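Local coordinates for sp1 protein (Swine acute diarrhea syndrome coronavirus, PDB 6LPA), which is probably a suppressor of host gene expression, as related alphacoronavirus nsp1 proteins are, and is associated with host proliferation and immune evasion, at residues Q5-V10 with Y96-F101; Q14-H19 with Q50-G55; H37-C42 with G87-S92; D60-L65 with A76-R81. One frame throughout, in Å; residues are numbered along the deposited sequence.

Interaction 1. Residues Q5-V10 with Y96-F101; sequences QLTLAV and YVLEEF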
loop_
_atom_site.group_PDB
_atom_site.type_symbol
_atom_site.label_atom_id
_atom_site.label_comp_id
_atom_site.label_asym_id
_atom_site.label_seq_id
_atom_site.Cartn_x
_atom_site.Cartn_y
_atom_site.Cartn_z
ATOM N N GLN A 5 15.553 -5.637 14.289
ATOM C CA GLN A 5 16.967 -5.691 13.901
ATOM C C GLN A 5 17.106 -6.894 12.964
ATOM O O GLN A 5 17.134 -8.035 13.432
ATOM C CB GLN A 5 17.882 -5.818 15.106
ATOM C CG GLN A 5 19.164 -5.021 14.990
ATOM C CD GLN A 5 20.226 -5.712 14.142
ATOM O OE1 GLN A 5 19.960 -6.720 13.479
ATOM N NE2 GLN A 5 21.445 -5.175 14.168
ATOM N N LEU A 6 17.192 -6.625 11.658
ATOM C CA LEU A 6 17.042 -7.648 10.626
ATOM C C LEU A 6 18.266 -7.704 9.721
ATOM O O LEU A 6 18.772 -6.669 9.272
ATOM C CB LEU A 6 15.802 -7.377 9.755
ATOM C CG LEU A 6 14.534 -8.230 9.820
ATOM C CD1 LEU A 6 13.492 -7.722 8.803
ATOM C CD2 LEU A 6 14.852 -9.706 9.586
ATOM N N THR A 7 18.716 -8.920 9.432
ATOM C CA THR A 7 19.686 -9.140 8.373
ATOM C C THR A 7 18.918 -9.487 7.101
ATOM O O THR A 7 18.183 -10.482 7.054
ATOM C CB THR A 7 20.682 -10.236 8.747
ATOM O OG1 THR A 7 21.328 -9.878 9.975
ATOM C CG2 THR A 7 21.739 -10.379 7.665
ATOM N N LEU A 8 19.055 -8.638 6.091
ATOM C CA LEU A 8 18.361 -8.789 4.823
ATOM C C LEU A 8 19.350 -9.098 3.712
ATOM O O LEU A 8 20.496 -8.644 3.741
ATOM C CB LEU A 8 17.591 -7.515 4.471
ATOM C CG LEU A 8 16.518 -7.066 5.463
ATOM C CD1 LEU A 8 15.920 -5.739 5.019
ATOM C CD2 LEU A 8 15.451 -8.135 5.639
ATOM N N ALA A 9 18.886 -9.851 2.717
ATOM C CA ALA A 9 19.683 -10.151 1.541
ATOM C C ALA A 9 19.517 -9.024 0.525
ATOM O O ALA A 9 18.496 -8.942 -0.165
ATOM C CB ALA A 9 19.282 -11.498 0.951
ATOM N N VAL A 10 20.524 -8.166 0.427
ATOM C CA VAL A 10 20.477 -7.008 -0.459
ATOM C C VAL A 10 20.943 -7.426 -1.844
ATOM O O VAL A 10 22.037 -7.983 -2.000
ATOM C CB VAL A 10 21.343 -5.869 0.086
ATOM C CG1 VAL A 10 21.405 -4.720 -0.936
ATOM C CG2 VAL A 10 20.806 -5.419 1.446
ATOM N N TYR A 96 23.362 -11.705 -3.765
ATOM C CA TYR A 96 23.087 -10.760 -2.699
ATOM C C TYR A 96 24.337 -10.601 -1.860
ATOM O O TYR A 96 25.282 -11.387 -1.961
ATOM C CB TYR A 96 21.929 -11.231 -1.806
ATOM C CG TYR A 96 22.219 -12.561 -1.129
ATOM C CD1 TYR A 96 22.028 -13.759 -1.811
ATOM C CD2 TYR A 96 22.701 -12.624 0.185
ATOM C CE1 TYR A 96 22.301 -14.976 -1.216
ATOM C CE2 TYR A 96 22.978 -13.861 0.801
ATOM C CZ TYR A 96 22.775 -15.028 0.085
ATOM O OH TYR A 96 23.028 -16.264 0.641
ATOM N N VAL A 97 24.316 -9.563 -1.031
ATOM C CA VAL A 97 25.224 -9.393 0.090
ATOM C C VAL A 97 24.363 -9.121 1.319
ATOM O O VAL A 97 23.317 -8.464 1.236
ATOM C CB VAL A 97 26.240 -8.244 -0.148
ATOM C CG1 VAL A 97 27.109 -8.522 -1.380
ATOM C CG2 VAL A 97 25.537 -6.903 -0.284
ATOM N N LEU A 98 24.800 -9.632 2.463
ATOM C CA LEU A 98 24.040 -9.473 3.698
ATOM C C LEU A 98 24.313 -8.116 4.328
ATOM O O LEU A 98 25.459 -7.656 4.364
ATOM C CB LEU A 98 24.388 -10.600 4.671
ATOM C CG LEU A 98 24.004 -11.987 4.152
ATOM C CD1 LEU A 98 24.433 -13.125 5.104
ATOM C CD2 LEU A 98 22.505 -12.027 3.901
ATOM N N GLU A 99 23.247 -7.461 4.804
ATOM C CA GLU A 99 23.339 -6.131 5.392
ATOM C C GLU A 99 22.331 -5.991 6.522
ATOM O O GLU A 99 21.315 -6.688 6.568
ATOM C CB GLU A 99 23.088 -5.006 4.373
ATOM C CG GLU A 99 23.846 -5.099 3.068
ATOM C CD GLU A 99 25.301 -4.779 3.233
ATOM O OE1 GLU A 99 25.712 -4.504 4.382
ATOM O OE2 GLU A 99 26.028 -4.790 2.218
ATOM N N GLU A 100 22.602 -5.026 7.402
ATOM C CA GLU A 100 21.880 -4.849 8.654
ATOM C C GLU A 100 20.928 -3.667 8.571
ATOM O O GLU A 100 21.339 -2.556 8.223
ATOM C CB GLU A 100 22.863 -4.644 9.808
ATOM C CG GLU A 100 22.436 -5.339 11.063
ATOM C CD GLU A 100 22.696 -6.833 11.026
ATOM O OE1 GLU A 100 23.113 -7.353 9.962
ATOM O OE2 GLU A 100 22.486 -7.488 12.077
ATOM N N PHE A 101 19.664 -3.906 8.914
ATOM C CA PHE A 101 18.625 -2.890 8.870
ATOM C C PHE A 101 17.868 -2.892 10.189
ATOM O O PHE A 101 17.873 -3.875 10.932
ATOM C CB PHE A 101 17.620 -3.126 7.730
ATOM C CG PHE A 101 18.229 -3.110 6.360
ATOM C CD1 PHE A 101 18.901 -4.222 5.863
ATOM C CD2 PHE A 101 18.110 -1.998 5.552
ATOM C CE1 PHE A 101 19.468 -4.207 4.580
ATOM C CE2 PHE A 101 18.663 -1.982 4.278
ATOM C CZ PHE A 101 19.341 -3.087 3.797
#
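L6 to V10 pair with F101 to V97 as an antiparallel beta ladder that joins the first strand, 6-11, to the last, 96-104, within the irregular beta barrel expected of an alphacoronavirus nsp1. Six backbone bonds stitch the ladder in three reciprocal pairs: L6 with F101, L8 with E99 and V10 with V97. L6 N to F101 O, at 2.9 Å, is nearly straight (174°). Backbone bonding between A9 and F44 continues the pairing to strand 42-46, consistent with closure of a barrel.

Leucine, valine and phenylalanine suit the side turned to F44, whose ring meets that of F101. F101 holds CG anti to its carbonyl carbon (chi1 -61°); its ring meets L8 and V10 in different ways. L8 CD1 lies over one face, 3.9 Å from the centroid, in a CH-pi contact, whereas V10 CG2 meets the edge in the ring plane, 3.6 Å from F101 CE1. E99 shares this side, and its CG meets V10 CG2 at 3.5 Å.

The face carrying T7, A9, L98 and E100 is more exposed and partly polar. A9 is small enough for the Y96 ring to come close, with A9 CB 3.7 Å from Y96 CD2. Beta-branched T7 offers a methyl, CG2, to L98 CB and a hydroxyl to E100: OG1 donates to E100 OE1 at 3.1 Å, from above the carboxylate plane.

Interaction 2. Residues Q14-H19 with Q50-G55; sequences QEISAH and QDIVIG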
loop_
_atom_site.group_PDB
_atom_site.type_symbol
_atom_site.label_atom_id
_atom_site.label_comp_id
_atom_site.label_asym_id
_atom_site.label_seq_id
_atom_site.Cartn_x
_atom_site.Cartn_y
_atom_site.Cartn_z
ATOM N N GLN A 14 23.478 -7.401 -11.586
ATOM C CA GLN A 14 23.135 -6.433 -12.630
ATOM C C GLN A 14 21.637 -6.409 -12.917
ATOM O O GLN A 14 21.048 -5.339 -13.126
ATOM C CB GLN A 14 23.875 -6.779 -13.919
ATOM C CG GLN A 14 25.060 -5.939 -14.180
ATOM C CD GLN A 14 24.704 -4.511 -14.509
ATOM O OE1 GLN A 14 23.533 -4.087 -14.453
ATOM N NE2 GLN A 14 25.723 -3.746 -14.823
ATOM N N GLU A 15 21.020 -7.583 -12.990
ATOM C CA GLU A 15 19.588 -7.713 -13.200
ATOM C C GLU A 15 19.017 -8.601 -12.108
ATOM O O GLU A 15 19.660 -9.561 -11.674
ATOM C CB GLU A 15 19.255 -8.298 -14.594
ATOM C CG GLU A 15 18.854 -7.237 -15.616
ATOM C CD GLU A 15 17.931 -7.776 -16.706
ATOM O OE1 GLU A 15 17.360 -6.952 -17.456
ATOM O OE2 GLU A 15 17.780 -9.018 -16.807
ATOM N N ILE A 16 17.812 -8.270 -11.665
ATOM C CA ILE A 16 17.158 -8.953 -10.558
ATOM C C ILE A 16 15.876 -9.530 -11.127
ATOM O O ILE A 16 14.944 -8.784 -11.450
ATOM C CB ILE A 16 16.877 -8.001 -9.379
ATOM C CG1 ILE A 16 18.178 -7.607 -8.673
ATOM C CG2 ILE A 16 15.938 -8.614 -8.348
ATOM C CD1 ILE A 16 18.097 -6.199 -8.025
ATOM N N SER A 17 15.838 -10.844 -11.303
ATOM C CA SER A 17 14.579 -11.487 -11.647
ATOM C C SER A 17 13.765 -11.720 -10.376
ATOM O O SER A 17 14.277 -12.275 -9.397
ATOM C CB SER A 17 14.832 -12.806 -12.366
ATOM O OG SER A 17 13.606 -13.495 -12.494
ATOM N N ALA A 18 12.504 -11.280 -10.380
ATOM C CA ALA A 18 11.707 -11.243 -9.163
ATOM C C ALA A 18 10.235 -11.381 -9.522
ATOM O O ALA A 18 9.864 -11.480 -10.692
ATOM C CB ALA A 18 11.964 -9.950 -8.381
ATOM N N HIS A 19 9.392 -11.379 -8.497
ATOM C CA HIS A 19 7.956 -11.405 -8.727
ATOM C C HIS A 19 7.241 -10.813 -7.523
ATOM O O HIS A 19 7.775 -10.814 -6.410
ATOM C CB HIS A 19 7.449 -12.829 -8.999
ATOM C CG HIS A 19 7.659 -13.781 -7.868
ATOM N ND1 HIS A 19 6.687 -14.046 -6.925
ATOM C CD2 HIS A 19 8.726 -14.542 -7.530
ATOM C CE1 HIS A 19 7.151 -14.920 -6.049
ATOM N NE2 HIS A 19 8.384 -15.245 -6.398
ATOM N N GLN A 50 14.919 0.250 -9.010
ATOM C CA GLN A 50 13.801 -0.557 -9.481
ATOM C C GLN A 50 13.970 -0.950 -10.933
ATOM O O GLN A 50 13.378 -1.940 -11.370
ATOM C CB GLN A 50 12.463 0.175 -9.289
ATOM C CG GLN A 50 12.372 1.521 -9.993
ATOM C CD GLN A 50 12.810 2.647 -9.087
ATOM O OE1 GLN A 50 13.525 2.418 -8.109
ATOM N NE2 GLN A 50 12.375 3.867 -9.393
ATOM N N ASP A 51 14.776 -0.214 -11.695
ATOM C CA ASP A 51 14.950 -0.617 -13.080
ATOM C C ASP A 51 15.838 -1.864 -13.205
ATOM O O ASP A 51 15.925 -2.417 -14.302
ATOM C CB ASP A 51 15.477 0.581 -13.903
ATOM C CG ASP A 51 14.494 1.800 -13.901
ATOM O OD1 ASP A 51 13.287 1.635 -13.590
ATOM O OD2 ASP A 51 14.928 2.937 -14.209
ATOM N N ILE A 52 16.455 -2.333 -12.105
ATOM C CA ILE A 52 17.106 -3.649 -12.076
ATOM C C ILE A 52 16.101 -4.764 -12.165
ATOM O O ILE A 52 16.431 -5.868 -12.610
ATOM C CB ILE A 52 17.882 -3.917 -10.778
ATOM C CG1 ILE A 52 18.925 -2.890 -10.502
ATOM C CG2 ILE A 52 18.529 -5.285 -10.852
ATOM C CD1 ILE A 52 19.875 -2.955 -11.358
ATOM N N VAL A 53 14.917 -4.546 -11.627
ATOM C CA VAL A 53 13.957 -5.618 -11.400
ATOM C C VAL A 53 13.251 -5.955 -12.705
ATOM O O VAL A 53 12.702 -5.074 -13.375
ATOM C CB VAL A 53 12.946 -5.201 -10.320
ATOM C CG1 VAL A 53 12.039 -6.351 -9.974
ATOM C CG2 VAL A 53 13.688 -4.666 -9.110
ATOM N N ILE A 54 13.242 -7.236 -13.057
ATOM C CA ILE A 54 12.412 -7.751 -14.132
ATOM C C ILE A 54 11.456 -8.751 -13.503
ATOM O O ILE A 54 11.827 -9.454 -12.555
ATOM C CB ILE A 54 13.252 -8.378 -15.270
ATOM C CG1 ILE A 54 13.949 -9.653 -14.810
ATOM C CG2 ILE A 54 14.297 -7.387 -15.743
ATOM C CD1 ILE A 54 15.032 -10.139 -15.753
ATOM N N GLY A 55 10.203 -8.739 -13.965
ATOM C CA GLY A 55 9.168 -9.637 -13.489
ATOM C C GLY A 55 8.156 -9.037 -12.535
ATOM O O GLY A 55 7.242 -9.752 -12.098
#
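I16 is gripped through both its backbone N and O by the segment 52-54, as expected of a residue in a parallel beta bridge. Its bridge partner is V53, and S17 forms the next parallel bridge with I54. I16 N donates to I52 O at 2.9 Å from above the carbonyl plane, and I16 O takes the N-H of I54 at 2.8 Å along a nearly straight path (170°). One step further, A18 N reaches I54 O at 2.9 Å, so that I54 in turn bonds on both sides of S17.

I54 holds CG1 in the crowded position between its N and carbonyl carbon (chi1 68°), which lays CG1 against I16 O and the CA of S17. Its CG2 and CD1 both meet the carboxylate end of E15, whose extended chain crosses I54 at about a right angle. I52 CD1 touches Q14 O at 3.2 Å. The methyl of A18 rests on V53 CG1 at 3.9 Å. G55 brings its CA to 3.4 Å from A18 O; with phi at 103°, a CB here would be jammed against the preceding carbonyl O and would also run into A18 O, so glycine suits the place.

Behind I52, the 3-10 turn 50-52 is tied by V53 N to Q50 O (3.0 Å), and Q50 OE1 accepts from G48 N. The two-strand sheet 16-17/53-54 lies at the surface, beside the end of strand 85-91 and the loop just after it: S17 O bonds S92 OG, H19 pairs through its backbone with P91, and A18 packs on I90.

Interaction 3. Residues H37-C42 with G87-S92; sequences HGFKDC and GWLIPS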
loop_
_atom_site.group_PDB
_atom_site.type_symbol
_atom_site.label_atom_id
_atom_site.label_comp_id
_atom_site.label_asym_id
_atom_site.label_seq_id
_atom_site.Cartn_x
_atom_site.Cartn_y
_atom_site.Cartn_z
ATOM N N HIS A 37 9.917 -16.505 8.143
ATOM C CA HIS A 37 11.131 -17.204 7.761
ATOM C C HIS A 37 12.253 -16.211 7.465
ATOM O O HIS A 37 13.128 -16.478 6.632
ATOM C CB HIS A 37 10.866 -18.123 6.571
ATOM C CG HIS A 37 9.979 -19.296 6.882
ATOM N ND1 HIS A 37 8.599 -19.219 6.870
ATOM C CD2 HIS A 37 10.279 -20.581 7.200
ATOM C CE1 HIS A 37 8.091 -20.405 7.161
ATOM N NE2 HIS A 37 9.090 -21.248 7.367
ATOM N N GLY A 38 12.196 -15.041 8.117
ATOM C CA GLY A 38 13.229 -14.016 8.049
ATOM C C GLY A 38 13.407 -13.344 6.702
ATOM O O GLY A 38 14.443 -12.711 6.471
ATOM N N PHE A 39 12.424 -13.449 5.806
ATOM C CA PHE A 39 12.505 -12.861 4.458
ATOM C C PHE A 39 13.643 -13.455 3.634
ATOM O O PHE A 39 14.148 -12.809 2.713
ATOM C CB PHE A 39 12.639 -11.334 4.508
ATOM C CG PHE A 39 11.452 -10.638 5.127
ATOM C CD1 PHE A 39 10.285 -10.435 4.401
ATOM C CD2 PHE A 39 11.498 -10.206 6.442
ATOM C CE1 PHE A 39 9.201 -9.806 4.966
ATOM C CE2 PHE A 39 10.407 -9.578 7.010
ATOM C CZ PHE A 39 9.263 -9.382 6.272
ATOM N N LYS A 40 14.044 -14.699 3.921
ATOM C CA LYS A 40 15.141 -15.303 3.166
ATOM C C LYS A 40 14.785 -15.520 1.696
ATOM O O LYS A 40 15.693 -15.578 0.860
ATOM C CB LYS A 40 15.561 -16.630 3.802
ATOM C CG LYS A 40 16.954 -17.118 3.437
ATOM C CD LYS A 40 17.417 -18.197 4.412
ATOM C CE LYS A 40 18.650 -18.955 3.911
ATOM N NZ LYS A 40 19.841 -18.578 4.697
ATOM N N ASP A 41 13.501 -15.634 1.356
ATOM C CA ASP A 41 13.094 -15.786 -0.043
ATOM C C ASP A 41 12.997 -14.451 -0.778
ATOM O O ASP A 41 12.565 -14.422 -1.934
ATOM C CB ASP A 41 11.750 -16.528 -0.125
ATOM C CG ASP A 41 10.623 -15.786 0.592
ATOM O OD1 ASP A 41 10.905 -14.905 1.426
ATOM O OD2 ASP A 41 9.443 -16.091 0.333
ATOM N N CYS A 42 13.395 -13.357 -0.135
ATOM C CA CYS A 42 13.184 -12.001 -0.618
ATOM C C CYS A 42 14.533 -11.281 -0.732
ATOM O O CYS A 42 15.475 -11.588 0.008
ATOM C CB CYS A 42 12.256 -11.246 0.354
ATOM S SG CYS A 42 10.531 -11.621 0.176
ATOM N N GLY A 87 13.038 1.530 -0.256
ATOM C CA GLY A 87 13.273 0.339 -1.037
ATOM C C GLY A 87 12.206 -0.697 -0.750
ATOM O O GLY A 87 11.224 -0.425 -0.067
ATOM N N TRP A 88 12.424 -1.886 -1.305
ATOM C CA TRP A 88 11.442 -2.957 -1.210
ATOM C C TRP A 88 12.134 -4.270 -0.876
ATOM O O TRP A 88 13.319 -4.462 -1.156
ATOM C CB TRP A 88 10.663 -3.148 -2.513
ATOM C CG TRP A 88 10.087 -1.904 -3.127
ATOM C CD1 TRP A 88 8.808 -1.440 -2.994
ATOM C CD2 TRP A 88 10.764 -0.988 -4.010
ATOM N NE1 TRP A 88 8.650 -0.281 -3.742
ATOM C CE2 TRP A 88 9.834 0.019 -4.367
ATOM C CE3 TRP A 88 12.064 -0.918 -4.526
ATOM C CZ2 TRP A 88 10.169 1.088 -5.213
ATOM C CZ3 TRP A 88 12.402 0.157 -5.367
ATOM C CH2 TRP A 88 11.449 1.137 -5.711
ATOM N N LEU A 89 11.362 -5.186 -0.299
ATOM C CA LEU A 89 11.724 -6.596 -0.220
ATOM C C LEU A 89 10.825 -7.327 -1.200
ATOM O O LEU A 89 9.595 -7.235 -1.102
ATOM C CB LEU A 89 11.550 -7.144 1.196
ATOM C CG LEU A 89 12.657 -6.849 2.201
ATOM C CD1 LEU A 89 12.114 -6.995 3.623
ATOM C CD2 LEU A 89 13.830 -7.812 1.956
ATOM N N ILE A 90 11.438 -8.029 -2.147
ATOM C CA ILE A 90 10.741 -8.637 -3.271
ATOM C C ILE A 90 11.207 -10.076 -3.412
ATOM O O ILE A 90 12.424 -10.333 -3.430
ATOM C CB ILE A 90 11.006 -7.870 -4.582
ATOM C CG1 ILE A 90 10.940 -6.348 -4.355
ATOM C CG2 ILE A 90 10.041 -8.333 -5.661
ATOM C CD1 ILE A 90 11.390 -5.502 -5.555
ATOM N N PRO A 91 10.290 -11.029 -3.564
ATOM C CA PRO A 91 10.705 -12.423 -3.786
ATOM C C PRO A 91 11.629 -12.509 -4.989
ATOM O O PRO A 91 11.293 -12.063 -6.092
ATOM C CB PRO A 91 9.376 -13.160 -4.007
ATOM C CG PRO A 91 8.362 -12.331 -3.259
ATOM C CD PRO A 91 8.825 -10.893 -3.469
ATOM N N SER A 92 12.825 -13.043 -4.753
ATOM C CA SER A 92 13.852 -13.129 -5.778
ATOM C C SER A 92 14.949 -14.067 -5.304
ATOM O O SER A 92 15.251 -14.132 -4.108
ATOM C CB SER A 92 14.448 -11.748 -6.089
ATOM O OG SER A 92 15.555 -11.901 -6.953
#
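F39, D41 and C42 belong to the overlapping beta turns that lead from helix 33-36 into strand 42-46, and they meet L89, P91 and S92 at the end of strand 85-91 and the start of the loop after it. The helix stops in a Schellman motif with G38 as its C-prime residue; the positive phi required there comes easily to glycine. A type I' turn from H37 to K40 then overlaps a type I turn from F39 to C42, the second held by C42 N to F39 O at 3.0 Å.

F39 has CG anti to its carbonyl carbon (chi1 -63°), and the side chains of F39 and L89 cross at about a right angle. L89 CD1 sits over one ring face, displaced toward the rim, 4.1 Å from the centroid, in a CH-pi contact. The other methyl of the same leucine, CD2, approaches C42 CB at 4.1 Å, so the branched side chain serves both partners. C42 SG lies against the proline, 3.8 Å from P91 N and 4.1 Å from P91 CD; a cysteine is compact and apolar enough for this buried place.

The backbones converge here, with the C42 and P91 CA atoms 4.0 Å apart. They form an antiparallel non-hydrogen-bonded pair, a position that proline, without an N-H, can fill; the neighbouring S92 N reaches D41 O at 3.1 Å. The polar ends are served elsewhere, D41 OD1 by S34 OG and S92 OG by S17 O. With one hydrogen bond between the segments, this buried contact rests largely on the fit of methyls, ring and sulfur.

Interaction 4. Residues D60-L65 with A76-R81; sequences DFVVAL and ATFGAR
V62 and A76 lie in the tight part of this contact, as a pair with reciprocal backbone bonds. V62 N donates to A76 O at 2.8 Å, and A76 N returns to V62 O at 3.0 Å. F61 and T77 form the next, non-hydrogen-bonded pair, where the backbones come close (CA to CA 4.1 Å), and F78 N to D60 O (2.7 Å) closes the far side of it. The methyls A64 CB and A76 CB meet at 4.0 Å, where larger groups would have less room. V62 CG2 reaches the CA and CB of F78. F78 has CG anti to its backbone N (chi1 -173°); its ring meets W88 edge-to-face.

The contact lies at the open end of the beta hairpin formed by strands 61-66 and 71-77, where the second strand gives way to a type I turn, T77 to A80. T77 CG2, anti to its backbone N, covers one face of the F61 ring near the rim, 4.1 Å from the centroid. The second subunit packs here as well, with its P82 on F61 and its A80 on T77. D60 OD2 accepts from E57 N, while D60 OD1 forms a salt bridge with R83 of that subunit.

Beyond F78 the packing against 60-65 gives out. G79 and R81 are partly exposed and do not touch that strand. The turn is instead held from within, by A80 N to T77 O and by the arginine, whose long chain curls back. R81 NH1 donates to F78 O at 3.1 Å, on a lone pair and in the guanidinium plane, and to A80 O at 2.9 Å from above the carbonyl plane.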
loop_
_atom_site.group_PDB
_atom_site.type_symbol
_atom_site.label_atom_id
_atom_site.label_comp_id
_atom_site.label_asym_id
_atom_site.label_seq_id
_atom_site.Cartn_x
_atom_site.Cartn_y
_atom_site.Cartn_z
ATOM N N ASP A 60 1.881 -4.858 -8.956
ATOM C CA ASP A 60 2.150 -6.027 -8.124
ATOM C C ASP A 60 2.468 -5.608 -6.695
ATOM O O ASP A 60 3.159 -4.614 -6.458
ATOM C CB ASP A 60 3.311 -6.838 -8.705
ATOM C CG ASP A 60 2.894 -7.655 -9.917
ATOM O OD1 ASP A 60 1.727 -8.096 -9.953
ATOM O OD2 ASP A 60 3.720 -7.826 -10.840
ATOM N N PHE A 61 1.973 -6.382 -5.743
ATOM C CA PHE A 61 2.236 -6.115 -4.341
ATOM C C PHE A 61 3.583 -6.690 -3.927
ATOM O O PHE A 61 3.885 -7.859 -4.193
ATOM C CB PHE A 61 1.125 -6.697 -3.473
ATOM C CG PHE A 61 -0.112 -5.868 -3.481
ATOM C CD1 PHE A 61 -0.167 -4.685 -2.760
ATOM C CD2 PHE A 61 -1.202 -6.236 -4.248
ATOM C CE1 PHE A 61 -1.310 -3.902 -2.784
ATOM C CE2 PHE A 61 -2.343 -5.452 -4.279
ATOM C CZ PHE A 61 -2.398 -4.293 -3.539
ATOM N N VAL A 62 4.394 -5.853 -3.293
ATOM C CA VAL A 62 5.641 -6.276 -2.666
ATOM C C VAL A 62 5.633 -5.721 -1.244
ATOM O O VAL A 62 4.620 -5.164 -0.799
ATOM C CB VAL A 62 6.854 -5.795 -3.486
ATOM C CG1 VAL A 62 6.796 -6.362 -4.907
ATOM C CG2 VAL A 62 6.873 -4.296 -3.570
ATOM N N VAL A 63 6.732 -5.893 -0.503
ATOM C CA VAL A 63 6.913 -5.221 0.781
ATOM C C VAL A 63 7.692 -3.945 0.524
ATOM O O VAL A 63 8.733 -3.971 -0.148
ATOM C CB VAL A 63 7.633 -6.118 1.807
ATOM C CG1 VAL A 63 8.108 -5.297 3.006
ATOM C CG2 VAL A 63 6.701 -7.240 2.284
ATOM N N ALA A 64 7.165 -2.824 1.001
ATOM C CA ALA A 64 7.841 -1.539 0.916
ATOM C C ALA A 64 8.434 -1.211 2.280
ATOM O O ALA A 64 7.967 -1.697 3.309
ATOM C CB ALA A 64 6.881 -0.426 0.470
ATOM N N LEU A 65 9.488 -0.395 2.272
ATOM C CA LEU A 65 10.153 0.047 3.499
ATOM C C LEU A 65 10.385 1.544 3.407
ATOM O O LEU A 65 11.081 2.006 2.498
ATOM C CB LEU A 65 11.486 -0.687 3.713
ATOM C CG LEU A 65 11.436 -2.208 3.921
ATOM C CD1 LEU A 65 11.665 -2.984 2.613
ATOM C CD2 LEU A 65 12.463 -2.654 4.981
ATOM N N ALA A 76 2.579 -3.075 -0.197
ATOM C CA ALA A 76 2.270 -1.969 -1.098
ATOM C C ALA A 76 2.594 -2.401 -2.522
ATOM O O ALA A 76 3.375 -3.336 -2.740
ATOM C CB ALA A 76 3.055 -0.699 -0.721
ATOM N N THR A 77 1.972 -1.733 -3.499
ATOM C CA THR A 77 2.327 -2.008 -4.884
ATOM C C THR A 77 3.748 -1.535 -5.153
ATOM O O THR A 77 4.213 -0.552 -4.570
ATOM C CB THR A 77 1.373 -1.315 -5.876
ATOM O OG1 THR A 77 1.400 0.109 -5.674
ATOM C CG2 THR A 77 -0.073 -1.856 -5.727
ATOM N N PHE A 78 4.418 -2.232 -6.081
ATOM C CA PHE A 78 5.783 -1.879 -6.462
ATOM C C PHE A 78 5.844 -0.457 -7.008
ATOM O O PHE A 78 6.843 0.250 -6.811
ATOM C CB PHE A 78 6.293 -2.912 -7.484
ATOM C CG PHE A 78 7.757 -2.788 -7.848
ATOM C CD1 PHE A 78 8.725 -2.434 -6.902
ATOM C CD2 PHE A 78 8.172 -3.069 -9.152
ATOM C CE1 PHE A 78 10.090 -2.327 -7.274
ATOM C CE2 PHE A 78 9.505 -2.971 -9.521
ATOM C CZ PHE A 78 10.474 -2.606 -8.580
ATOM N N GLY A 79 4.764 -0.007 -7.661
ATOM C CA GLY A 79 4.694 1.321 -8.242
ATOM C C GLY A 79 4.327 2.446 -7.282
ATOM O O GLY A 79 4.501 3.615 -7.632
ATOM N N ALA A 80 3.844 2.134 -6.083
ATOM C CA ALA A 80 3.500 3.206 -5.152
ATOM C C ALA A 80 4.734 4.022 -4.767
ATOM O O ALA A 80 5.851 3.501 -4.665
ATOM C CB ALA A 80 2.839 2.645 -3.892
ATOM N N ARG A 81 4.518 5.316 -4.538
ATOM C CA ARG A 81 5.594 6.273 -4.273
ATOM C C ARG A 81 5.247 7.185 -3.099
ATOM O O ARG A 81 4.964 8.375 -3.282
ATOM C CB ARG A 81 5.895 7.105 -5.522
ATOM C CG ARG A 81 6.476 6.323 -6.686
ATOM C CD ARG A 81 7.932 5.972 -6.429
ATOM N NE ARG A 81 8.515 5.223 -7.540
ATOM C CZ ARG A 81 8.318 3.929 -7.755
ATOM N NH1 ARG A 81 7.554 3.216 -6.933
ATOM N NH2 ARG A 81 8.889 3.341 -8.792
#

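From the N terminus, strand 6-11 pairs with the chain's last strand, so interaction 1 closes a loop that holds the other three contacts. Next come residues 14-19, which interaction 2 joins to 50-55. Before that loop closes, 37-42 sets out toward 87-92; interactions 2 and 3 therefore cross, and the two contacts touch where they do. Interaction 4, the local hairpin contact, opens after interaction 2 has closed and lies within the loop of interaction 3. Strands 61-66 and 85-91 are sheet neighbours, tying interactions 3 and 4 together, while L6 on F39 and L8 on L89 bring interaction 1 against interaction 3.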